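GCN5-related N-acetyltransferase (Brucella abortus, PDB 7N1L) probably transfers an acetyl group from acetyl-CoA to an amine, possibly the N-terminal amine of a ribosomal protein, as expected of a GNAT-family enzyme. Local coordinates at residues D61-Y64 with A65-L69; I109-H113 with D114-K118. All blocks are in the same frame, centred on the assembly; numbering follows the deposited sequence.

Contact 1. Residues D61-Y64 with A65-L69; sequences DDFY and AEHLL
Helix 61-69, the second of the two helices that follow the first strand of this GNAT fold, is drawn together by side chains and peptides one turn apart, chiefly D62 with E66 and F63 with H67. Its alpha-helical bonds vary in length. E66 N reaches D62 O at 2.9 Å and H67 N meets F63 O at 2.8 Å, whereas L68 N lies 3.3 Å from Y64 O. The A65 N to D61 O bond is weak.

On one flank F63 and H67 run alongside each other. Both carry CG anti to the backbone N (chi1 166° and -164°), and these torsions send the two rings off the same flank of the helix in the same direction. The rings are almost parallel, 14° apart, but slid so far that they barely overlap, with centroids 5.2 Å apart. H67 CB hangs over one face of the phenylalanine near its rim, while F63 CZ comes to 4.0 Å from H67 ND1. Flat rings suit positions four residues apart because they can lie nearly parallel without clashing, even where they hardly overlap.

Another flank is acidic. D62 OD1 is hydrogen-bonded to H39 ND1, which probably eases the nearness of E66. Alanine fits the buried position 65, where its methyl takes little room, and Y64 packs on L45 of helix 38-52. Y64 also touches T99 of the second subunit, H67 its G100 and L68 its P95, so the helix contacts both helix 38-52 and the second subunit. E66 runs extended beyond CG, passing the D62 carbonyl: CG lies 3.2 Å from D62 O, and OE2 stays 4.8 Å from D62 OD1.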
ATOM      1  N   ASP A  61       0.168  22.713   9.818  1.00 45.21           N
ATOM      2  CA  ASP A  61       0.333  21.351  10.325  1.00 42.35           C
ATOM      3  C   ASP A  61      -1.003  20.648  10.457  1.00 39.37           C
ATOM      4  O   ASP A  61      -1.112  19.440  10.182  1.00 34.64           O
ATOM      5  CB  ASP A  61       1.035  21.355  11.674  1.00 41.26           C
ATOM      6  CG  ASP A  61       2.434  21.850  11.583  1.00 41.23           C
ATOM      7  OD1 ASP A  61       2.880  22.120  10.442  1.00 48.37           O
ATOM      8  OD2 ASP A  61       3.078  21.972  12.640  1.00 37.26           O
ATOM      9  N   ASP A  62      -2.039  21.388  10.870  1.00 40.75           N
ATOM     10  CA  ASP A  62      -3.305  20.732  11.139  1.00 36.83           C
ATOM     11  C   ASP A  62      -3.918  20.172   9.876  1.00 34.22           C
ATOM     12  O   ASP A  62      -4.588  19.140   9.950  1.00 33.41           O
ATOM     13  CB  ASP A  62      -4.252  21.697  11.851  1.00 37.76           C
ATOM     14  CG  ASP A  62      -3.910  21.837  13.340  1.00 40.33           C
ATOM     15  OD1 ASP A  62      -4.067  20.849  14.079  1.00 38.21           O
ATOM     16  OD2 ASP A  62      -3.450  22.915  13.760  1.00 40.66           O
ATOM     17  N   PHE A  63      -3.577  20.728   8.710  1.00 37.11           N
ATOM     18  CA  PHE A  63      -4.231  20.279   7.488  1.00 37.69           C
ATOM     19  C   PHE A  63      -3.830  18.855   7.165  1.00 35.08           C
ATOM     20  O   PHE A  63      -4.673  18.046   6.777  1.00 32.05           O
ATOM     21  CB  PHE A  63      -3.866  21.182   6.307  1.00 41.62           C
ATOM     22  CG  PHE A  63      -4.228  20.588   4.966  1.00 42.06           C
ATOM     23  CD1 PHE A  63      -3.343  19.751   4.296  1.00 42.07           C
ATOM     24  CD2 PHE A  63      -5.464  20.843   4.390  1.00 43.79           C
ATOM     25  CE1 PHE A  63      -3.680  19.181   3.091  1.00 43.73           C
ATOM     26  CE2 PHE A  63      -5.810  20.284   3.162  1.00 45.13           C
ATOM     27  CZ  PHE A  63      -4.919  19.454   2.512  1.00 44.32           C
ATOM     28  N   TYR A  64      -2.546  18.527   7.355  1.00 34.97           N
ATOM     29  CA  TYR A  64      -2.066  17.189   7.044  1.00 33.82           C
ATOM     30  C   TYR A  64      -2.640  16.176   8.017  1.00 32.74           C
ATOM     31  O   TYR A  64      -2.900  15.022   7.640  1.00 28.48           O
ATOM     32  CB  TYR A  64      -0.529  17.146   7.078  1.00 33.41           C
ATOM     33  CG  TYR A  64       0.109  18.107   6.113  1.00 35.61           C
ATOM     34  CD1 TYR A  64       0.175  17.813   4.750  1.00 41.42           C
ATOM     35  CD2 TYR A  64       0.620  19.324   6.552  1.00 41.39           C
ATOM     36  CE1 TYR A  64       0.741  18.696   3.853  1.00 41.63           C
ATOM     37  CE2 TYR A  64       1.188  20.214   5.667  1.00 46.95           C
ATOM     38  CZ  TYR A  64       1.248  19.897   4.317  1.00 48.47           C
ATOM     39  OH  TYR A  64       1.810  20.787   3.430  1.00 56.45           O
ATOM     40  N   ALA A  65      -2.798  16.573   9.289  1.00 28.71           N
ATOM     41  CA  ALA A  65      -3.362  15.650  10.264  1.00 30.74           C
ATOM     42  C   ALA A  65      -4.833  15.406   9.980  1.00 30.28           C
ATOM     43  O   ALA A  65      -5.272  14.251   9.920  1.00 29.22           O
ATOM     44  CB  ALA A  65      -3.160  16.175  11.692  1.00 29.10           C
ATOM     45  N   GLU A  66      -5.590  16.480   9.714  1.00 30.40           N
ATOM     46  CA  GLU A  66      -7.014  16.342   9.400  1.00 29.51           C
ATOM     47  C   GLU A  66      -7.231  15.585   8.093  1.00 32.75           C
ATOM     48  O   GLU A  66      -8.136  14.750   7.995  1.00 33.96           O
ATOM     49  CB  GLU A  66      -7.672  17.725   9.326  1.00 29.02           C
ATOM     50  CG  GLU A  66      -7.629  18.495  10.662  1.00 36.28           C
ATOM     51  CD  GLU A  66      -8.304  19.851  10.640  1.00 39.79           C
ATOM     52  OE1 GLU A  66      -8.928  20.219   9.614  1.00 42.89           O
ATOM     53  OE2 GLU A  66      -8.158  20.579  11.651  1.00 43.26           O
ATOM     54  N   HIS A  67      -6.399  15.853   7.084  1.00 32.68           N
ATOM     55  CA  HIS A  67      -6.555  15.194   5.789  1.00 31.57           C
ATOM     56  C   HIS A  67      -6.435  13.680   5.917  1.00 31.49           C
ATOM     57  O   HIS A  67      -7.270  12.934   5.392  1.00 30.68           O
ATOM     58  CB  HIS A  67      -5.534  15.755   4.800  1.00 31.34           C
ATOM     59  CG  HIS A  67      -5.850  15.441   3.376  1.00 35.23           C
ATOM     60  ND1 HIS A  67      -6.942  15.972   2.722  1.00 35.16           N
ATOM     61  CD2 HIS A  67      -5.226  14.638   2.481  1.00 32.21           C
ATOM     62  CE1 HIS A  67      -6.976  15.513   1.481  1.00 36.07           C
ATOM     63  NE2 HIS A  67      -5.948  14.701   1.313  1.00 37.67           N
ATOM     64  N   LEU A  68      -5.411  13.213   6.630  1.00 26.80           N
ATOM     65  CA  LEU A  68      -5.195  11.782   6.796  1.00 27.99           C
ATOM     66  C   LEU A  68      -6.282  11.163   7.661  1.00 26.69           C
ATOM     67  O   LEU A  68      -6.736  10.043   7.410  1.00 25.47           O
ATOM     68  CB  LEU A  68      -3.827  11.517   7.443  1.00 25.97           C
ATOM     69  CG  LEU A  68      -3.551  10.032   7.686  1.00 26.30           C
ATOM     70  CD1 LEU A  68      -3.377   9.294   6.317  1.00 26.95           C
ATOM     71  CD2 LEU A  68      -2.357   9.829   8.552  1.00 31.28           C
ATOM     72  N   LEU A  69      -6.658  11.847   8.728  1.00 27.54           N
ATOM     73  CA  LEU A  69      -7.643  11.290   9.634  1.00 28.67           C
ATOM     74  C   LEU A  69      -9.049  11.292   9.047  1.00 27.61           C
ATOM     75  O   LEU A  69      -9.941  10.698   9.659  1.00 26.75           O
ATOM     76  CB  LEU A  69      -7.614  12.067  10.952  1.00 27.88           C
ATOM     77  CG  LEU A  69      -6.331  11.814  11.733  1.00 27.89           C
ATOM     78  CD1 LEU A  69      -6.216  12.759  12.910  1.00 27.95           C
ATOM     79  CD2 LEU A  69      -6.305  10.351  12.203  1.00 27.29           C
TER

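Contact 2. Residues I109-H113 with D114-K118; sequences IYVHH and DHRGK
R116 folds back onto V111 and H112 where the fourth strand of the GNAT fold, 101-111, runs into the loop before helix 120-129. R116 opens the R-x-x-G-x-A sequence of motif A, a loop whose backbone amides bind the pyrophosphate of acetyl-CoA in relatives and probably here; the R116 side chain itself turns back to the strand. From CB the chain passes H113 O, with CG 3.4 Å from that oxygen, and a bend at chi2 (-66°) turns CD back toward the strand end. There NE and NH2 grip V111 O side-on, at 2.7 and 2.6 Å; NE approaches above the carbonyl plane, NH2 nearly in line with the C=O bond, beyond the oxygen. NE also makes a weak bond to H112 O. At the tip, NH2 lies 3.7 Å from Y110 CE1, the guanidinium standing 84° to the tyrosine ring, and H113 CA sits over one guanidinium face. Arginine suits this place because it can brace a strand's last carbonyl with two N-H groups at once.

The turn has its own ties: H112 O accepts H115 N, and H115 turns its ring edge toward the face of H112 in an offset T-shaped pair. Histidine at 112 serves as acceptor too, its ND1 taking D114 N at 2.8 Å.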
ATOM      1  N   ILE A 109       6.194   5.209  10.506  1.00 29.20           N
ATOM      2  CA  ILE A 109       6.250   5.055  11.948  1.00 26.82           C
ATOM      3  C   ILE A 109       7.140   6.166  12.463  1.00 30.46           C
ATOM      4  O   ILE A 109       8.047   6.622  11.761  1.00 29.54           O
ATOM      5  CB  ILE A 109       6.766   3.663  12.359  1.00 28.23           C
ATOM      6  CG1 ILE A 109       6.516   3.420  13.848  1.00 27.91           C
ATOM      7  CG2 ILE A 109       8.243   3.453  11.916  1.00 23.84           C
ATOM      8  CD1 ILE A 109       6.488   1.954  14.212  1.00 26.14           C
ATOM      9  N   TYR A 110       6.817   6.671  13.660  1.00 30.22           N
ATOM     10  CA  TYR A 110       7.575   7.780  14.222  1.00 29.01           C
ATOM     11  C   TYR A 110       7.387   7.833  15.732  1.00 32.60           C
ATOM     12  O   TYR A 110       6.257   7.764  16.228  1.00 32.02           O
ATOM     13  CB  TYR A 110       7.145   9.110  13.607  1.00 28.35           C
ATOM     14  CG  TYR A 110       7.951  10.277  14.108  1.00 30.78           C
ATOM     15  CD1 TYR A 110       9.243  10.452  13.690  1.00 34.28           C
ATOM     16  CD2 TYR A 110       7.421  11.206  14.996  1.00 32.29           C
ATOM     17  CE1 TYR A 110      10.005  11.500  14.139  1.00 35.38           C
ATOM     18  CE2 TYR A 110       8.166  12.281  15.438  1.00 32.24           C
ATOM     19  CZ  TYR A 110       9.464  12.416  14.998  1.00 35.44           C
ATOM     20  OH  TYR A 110      10.269  13.446  15.416  1.00 40.38           O
ATOM     21  N   VAL A 111       8.496   8.022  16.446  1.00 32.24           N
ATOM     22  CA  VAL A 111       8.502   8.236  17.890  1.00 31.97           C
ATOM     23  C   VAL A 111       9.196   9.562  18.162  1.00 33.07           C
ATOM     24  O   VAL A 111      10.297   9.809  17.651  1.00 34.00           O
ATOM     25  CB  VAL A 111       9.210   7.094  18.643  1.00 33.37           C
ATOM     26  CG1 VAL A 111       9.334   7.428  20.149  1.00 33.25           C
ATOM     27  CG2 VAL A 111       8.480   5.768  18.429  1.00 31.14           C
ATOM     28  N   HIS A 112       8.561  10.396  18.985  1.00 34.33           N
ATOM     29  CA  HIS A 112       9.140  11.670  19.398  1.00 35.62           C
ATOM     30  C   HIS A 112      10.548  11.441  19.917  1.00 35.20           C
ATOM     31  O   HIS A 112      10.809  10.457  20.603  1.00 35.32           O
ATOM     32  CB  HIS A 112       8.255  12.272  20.481  1.00 35.70           C
ATOM     33  CG  HIS A 112       8.690  13.609  20.970  1.00 38.45           C
ATOM     34  ND1 HIS A 112       9.802  13.790  21.762  1.00 39.89           N
ATOM     35  CD2 HIS A 112       8.115  14.827  20.844  1.00 42.86           C
ATOM     36  CE1 HIS A 112       9.920  15.069  22.067  1.00 40.04           C
ATOM     37  NE2 HIS A 112       8.900  15.718  21.537  1.00 44.35           N
ATOM     38  N   HIS A 113      11.460  12.350  19.574  1.00 35.41           N
ATOM     39  CA  HIS A 113      12.878  12.144  19.855  1.00 36.59           C
ATOM     40  C   HIS A 113      13.208  12.138  21.347  1.00 38.45           C
ATOM     41  O   HIS A 113      14.279  11.644  21.725  1.00 43.50           O
ATOM     42  CB  HIS A 113      13.724  13.195  19.129  1.00 39.92           C
ATOM     43  CG  HIS A 113      13.337  14.607  19.436  1.00 42.61           C
ATOM     44  ND1 HIS A 113      12.132  15.152  19.042  1.00 39.50           N
ATOM     45  CD2 HIS A 113      13.998  15.590  20.098  1.00 44.70           C
ATOM     46  CE1 HIS A 113      12.063  16.408  19.450  1.00 43.12           C
ATOM     47  NE2 HIS A 113      13.183  16.699  20.092  1.00 48.33           N
ATOM     48  N   ASP A 114      12.349  12.690  22.203  1.00 38.72           N
ATOM     49  CA  ASP A 114      12.587  12.620  23.651  1.00 41.55           C
ATOM     50  C   ASP A 114      12.095  11.321  24.260  1.00 37.50           C
ATOM     51  O   ASP A 114      12.163  11.159  25.479  1.00 42.96           O
ATOM     52  CB  ASP A 114      11.908  13.783  24.376  1.00 38.06           C
ATOM     53  CG  ASP A 114      12.588  15.093  24.116  1.00 42.00           C
ATOM     54  OD1 ASP A 114      13.829  15.094  23.970  1.00 43.78           O
ATOM     55  OD2 ASP A 114      11.878  16.117  24.024  1.00 47.56           O
ATOM     56  N   HIS A 115      11.579  10.411  23.452  1.00 35.10           N
ATOM     57  CA  HIS A 115      11.004   9.179  23.965  1.00 37.29           C
ATOM     58  C   HIS A 115      11.590   7.964  23.265  1.00 36.52           C
ATOM     59  O   HIS A 115      10.977   6.894  23.267  1.00 34.50           O
ATOM     60  CB  HIS A 115       9.468   9.240  23.891  1.00 38.37           C
ATOM     61  CG  HIS A 115       8.889  10.282  24.820  1.00 40.74           C
ATOM     62  ND1 HIS A 115       8.587  10.009  26.139  1.00 37.69           N
ATOM     63  CD2 HIS A 115       8.622  11.598  24.641  1.00 36.78           C
ATOM     64  CE1 HIS A 115       8.130  11.106  26.725  1.00 37.78           C
ATOM     65  NE2 HIS A 115       8.153  12.086  25.841  1.00 40.58           N
ATOM     66  N   ARG A 116      12.794   8.119  22.713  1.00 35.91           N
ATOM     67  CA  ARG A 116      13.555   7.025  22.140  1.00 35.99           C
ATOM     68  C   ARG A 116      14.129   6.143  23.244  1.00 36.35           C
ATOM     69  O   ARG A 116      14.187   6.521  24.435  1.00 39.13           O
ATOM     70  CB  ARG A 116      14.704   7.566  21.286  1.00 37.74           C
ATOM     71  CG  ARG A 116      14.276   8.556  20.224  1.00 39.19           C
ATOM     72  CD  ARG A 116      13.438   7.897  19.195  1.00 32.93           C
ATOM     73  NE  ARG A 116      12.786   8.869  18.323  1.00 41.14           N
ATOM     74  CZ  ARG A 116      13.272   9.328  17.174  1.00 39.01           C
ATOM     75  NH1 ARG A 116      14.453   8.935  16.704  1.00 39.07           N
ATOM     76  NH2 ARG A 116      12.558  10.211  16.483  1.00 34.15           N
ATOM     77  N   GLY A 117      14.572   4.953  22.837  1.00 36.07           N
ATOM     78  CA  GLY A 117      15.204   4.053  23.787  1.00 36.60           C
ATOM     79  C   GLY A 117      14.230   3.492  24.797  1.00 37.85           C
ATOM     80  O   GLY A 117      14.652   3.011  25.852  1.00 38.07           O
ATOM     81  N   LYS A 118      12.919   3.564  24.508  1.00 35.30           N
ATOM     82  CA  LYS A 118      11.907   3.029  25.400  1.00 36.38           C
ATOM     83  C   LYS A 118      11.096   1.895  24.789  1.00 36.95           C
ATOM     84  O   LYS A 118      10.155   1.415  25.434  1.00 38.27           O
ATOM     85  CB  LYS A 118      10.945   4.138  25.850  1.00 37.78           C
ATOM     86  CG  LYS A 118      11.578   5.251  26.701  1.00 40.91           C
ATOM     87  CD  LYS A 118      10.442   5.980  27.410  1.00 41.75           C
ATOM     88  CE  LYS A 118      10.721   7.446  27.647  1.00 46.70           C
ATOM     89  NZ  LYS A 118       9.470   8.121  28.129  1.00 45.50           N
TER

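In the fold
Contact 1 closes before contact 2 opens along the chain, and both belong to the same GNAT fold. Their centres are 21 Å apart, and their nearest atoms, about 10 Å apart, do not touch. Helix 38-52 joins them: helix 61-69 packs on it through residues such as D62 and Y64, while Y110, on strand 101-111, and H112, just after it, rest on its S47 and L44. Contact 1 lies on a helix packed against helix 38-52 and meets the second subunit, whereas contact 2 ends a strand of the mixed sheet, touches no other chain, and leads into the probable cofactor loop before helix 120-129.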